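Local coordinates for protein 3-deoxy-manno-octulosonate cytidylyltransferase (Escherichia coli, PDB 1H7H) that catalyses the transfer of a cytidylyl group from CTP to the eight-carbon sugar acid KDO, yielding CMP-KDO, the activated sugar probably used to put KDO into bacterial lipopolysaccharide, at residues A[4-9]-A[90-95]. Sequence-based numbering, arbitrary orientation.
With CDP (cytidine-5'-diphosphate), chain C.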
loop_
_atom_site.group_PDB
_atom_site.type_symbol
_atom_site.label_atom_id
_atom_site.label_comp_id
_atom_site.label_asym_id
_atom_site.label_seq_id
_atom_site.Cartn_x
_atom_site.Cartn_y
_atom_site.Cartn_z
ATOM N N VAL A 4 0.132 26.772 -11.241
ATOM C CA VAL A 4 0.412 26.764 -12.672
ATOM C C VAL A 4 0.341 25.333 -13.203
ATOM O O VAL A 4 0.522 24.374 -12.455
ATOM C CB VAL A 4 1.805 27.366 -13.016
ATOM C CG1 VAL A 4 1.951 28.760 -12.414
ATOM C CG2 VAL A 4 2.919 26.452 -12.551
ATOM N N ILE A 5 0.041 25.196 -14.490
ATOM C CA ILE A 5 -0.027 23.886 -15.118
ATOM C C ILE A 5 1.161 23.733 -16.052
ATOM O O ILE A 5 1.478 24.644 -16.817
ATOM C CB ILE A 5 -1.338 23.691 -15.918
ATOM C CG1 ILE A 5 -2.527 23.580 -14.967
ATOM C CG2 ILE A 5 -1.252 22.450 -16.799
ATOM C CD1 ILE A 5 -3.855 23.474 -15.666
ATOM N N VAL A 6 1.855 22.603 -15.925
ATOM C CA VAL A 6 3.010 22.287 -16.755
ATOM C C VAL A 6 2.661 21.017 -17.529
ATOM O O VAL A 6 2.207 20.029 -16.947
ATOM C CB VAL A 6 4.284 22.044 -15.906
ATOM C CG1 VAL A 6 5.461 21.717 -16.798
ATOM C CG2 VAL A 6 4.598 23.264 -15.054
ATOM N N ILE A 7 2.843 21.067 -18.842
ATOM C CA ILE A 7 2.547 19.942 -19.719
ATOM C C ILE A 7 3.830 19.438 -20.359
ATOM O O ILE A 7 4.335 20.050 -21.301
ATOM C CB ILE A 7 1.588 20.362 -20.854
ATOM C CG1 ILE A 7 0.280 20.894 -20.270
ATOM C CG2 ILE A 7 1.324 19.190 -21.806
ATOM C CD1 ILE A 7 -0.519 21.696 -21.245
ATOM N N PRO A 8 4.420 18.361 -19.812
ATOM C CA PRO A 8 5.658 17.803 -20.371
ATOM C C PRO A 8 5.330 17.192 -21.735
ATOM O O PRO A 8 4.403 16.384 -21.848
ATOM C CB PRO A 8 6.043 16.711 -19.364
ATOM C CG PRO A 8 5.374 17.129 -18.089
ATOM C CD PRO A 8 4.051 17.678 -18.555
ATOM N N ALA A 9 6.057 17.601 -22.766
ATOM C CA ALA A 9 5.800 17.093 -24.108
ATOM C C ALA A 9 7.068 16.742 -24.866
ATOM O O ALA A 9 7.636 17.563 -25.595
ATOM C CB ALA A 9 4.952 18.086 -24.899
ATOM N N ASP A 90 3.103 28.064 -6.110
ATOM C CA ASP A 90 2.999 27.358 -4.837
ATOM C C ASP A 90 2.558 25.919 -5.113
ATOM O O ASP A 90 2.944 24.991 -4.397
ATOM C CB ASP A 90 1.982 28.043 -3.924
ATOM C CG ASP A 90 2.327 29.499 -3.652
ATOM O OD1 ASP A 90 3.487 29.780 -3.279
ATOM O OD2 ASP A 90 1.440 30.363 -3.811
ATOM N N ILE A 91 1.766 25.753 -6.175
ATOM C CA ILE A 91 1.229 24.459 -6.598
ATOM C C ILE A 91 1.480 24.207 -8.089
ATOM O O ILE A 91 1.083 25.008 -8.935
ATOM C CB ILE A 91 -0.304 24.397 -6.347
ATOM C CG1 ILE A 91 -0.606 24.524 -4.856
ATOM C CG2 ILE A 91 -0.880 23.105 -6.888
ATOM C CD1 ILE A 91 -2.067 24.684 -4.541
ATOM N N TYR A 92 2.148 23.100 -8.404
ATOM C CA TYR A 92 2.422 22.732 -9.795
ATOM C C TYR A 92 1.576 21.529 -10.189
ATOM O O TYR A 92 1.553 20.517 -9.486
ATOM C CB TYR A 92 3.894 22.368 -9.987
ATOM C CG TYR A 92 4.838 23.510 -9.736
ATOM C CD1 TYR A 92 5.232 23.841 -8.441
ATOM C CD2 TYR A 92 5.313 24.285 -10.792
ATOM C CE1 TYR A 92 6.074 24.918 -8.204
ATOM C CE2 TYR A 92 6.152 25.360 -10.569
ATOM C CZ TYR A 92 6.529 25.673 -9.274
ATOM O OH TYR A 92 7.358 26.740 -9.049
ATOM N N ILE A 93 0.868 21.640 -11.304
ATOM C CA ILE A 93 0.043 20.540 -11.777
ATOM C C ILE A 93 0.706 19.952 -13.013
ATOM O O ILE A 93 1.065 20.677 -13.947
ATOM C CB ILE A 93 -1.401 20.994 -12.092
ATOM C CG1 ILE A 93 -2.079 21.465 -10.807
ATOM C CG2 ILE A 93 -2.202 19.847 -12.702
ATOM C CD1 ILE A 93 -3.445 22.055 -11.021
ATOM N N ASN A 94 0.914 18.641 -12.987
ATOM C CA ASN A 94 1.542 17.942 -14.094
ATOM C C ASN A 94 0.492 17.249 -14.953
ATOM O O ASN A 94 -0.184 16.331 -14.495
ATOM C CB ASN A 94 2.530 16.911 -13.559
ATOM C CG ASN A 94 3.607 16.573 -14.560
ATOM O OD1 ASN A 94 4.180 17.460 -15.191
ATOM N ND2 ASN A 94 3.898 15.289 -14.708
ATOM N N LEU A 95 0.334 17.717 -16.185
ATOM C CA LEU A 95 -0.621 17.139 -17.122
ATOM C C LEU A 95 0.118 16.395 -18.216
ATOM O O LEU A 95 1.158 16.849 -18.688
ATOM C CB LEU A 95 -1.457 18.223 -17.788
ATOM C CG LEU A 95 -2.640 18.826 -17.055
ATOM C CD1 LEU A 95 -3.416 19.683 -18.056
ATOM C CD2 LEU A 95 -3.525 17.714 -16.526
HETATM O O3B CDP C . 7.727 8.824 -22.874
HETATM P PB CDP C . 6.171 8.478 -23.094
HETATM O O1B CDP C . 5.406 9.746 -23.346
HETATM O O2B CDP C . 6.041 7.591 -24.293
HETATM O O3A CDP C . 5.609 7.693 -21.795
HETATM P PA CDP C . 4.401 8.412 -20.998
HETATM O O1A CDP C . 3.978 7.565 -19.839
HETATM O O2A CDP C . 3.218 8.635 -21.894
HETATM O "O5'" CDP C . 4.898 9.851 -20.476
HETATM C "C5'" CDP C . 4.106 10.663 -19.595
HETATM C "C4'" CDP C . 4.268 12.194 -19.908
HETATM O "O4'" CDP C . 5.543 12.711 -19.437
HETATM C "C3'" CDP C . 4.223 12.527 -21.418
HETATM O "O3'" CDP C . 3.647 13.842 -21.589
HETATM C "C2'" CDP C . 5.711 12.486 -21.798
HETATM O "O2'" CDP C . 6.046 13.189 -23.010
HETATM C "C1'" CDP C . 6.430 13.079 -20.554
HETATM N N1 CDP C . 7.829 12.602 -20.440
HETATM C C2 CDP C . 8.862 13.503 -20.415
HETATM O O2 CDP C . 8.700 14.717 -20.481
HETATM N N3 CDP C . 10.235 13.044 -20.308
HETATM C C4 CDP C . 10.537 11.798 -20.232
HETATM N N4 CDP C . 11.783 11.388 -20.136
HETATM C C5 CDP C . 9.399 10.832 -20.257
HETATM C C6 CDP C . 8.119 11.263 -20.359
#
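V4 and V6 pair in parallel with 91-95 through four backbone hydrogen bonds. V4 N donates to I91 O at 3.1 Å and V4 O takes I93 N; V6 N then meets I93 O at 2.9 Å in a practically straight bond (179°), and V6 O receives L95 N, just beyond strand 91-94. On one face of the sheet V4 and Y92 run side by side, V4 CG2 lying 3.7 Å from CD2 of the Y92 ring, while V6 CG2 sits more loosely at that ring's edge. The other face is aliphatic: I5 CG1 rests near I93 CB, and I5 CG2, turned anti to its own backbone N, reaches L95 CD1 at 3.7 Å. P8, next in the register, has no N-H to give to L95 O, and its CD lies 3.0 Å from that oxygen; P8 CG meets N94 OD1 at 3.2 Å. The N94 amide comes back towards P8 because CG is swung anti to the backbone N (chi1 -156°), and its buried OD1 finds no hydrogen-bond partner. Shortening N94 to an alanine is likely to leave the P8 ring without its flat neighbour and open a gap beside L80. Strands 3-8 and 91-94 are neighbouring parallel strands at the middle of the mixed, Rossmann-like GT-A sheet, and their C-terminal ends carry the nucleotide: P8 O accepts a 2.7 Å hydrogen bond from O3' of the CDP ribose, P8 CB lies 3.5 Å from the cytosine O2, and the backbone N atoms of R10 and G97 also bind CDP. Strand 45-50 hydrogen-bonds to the other edge of 3-8. Helix 76-86 packs on V6, Y92 and N94, while helix 104-116 covers I93; the Y92 hydroxyl is hydrogen-bonded to V87 O.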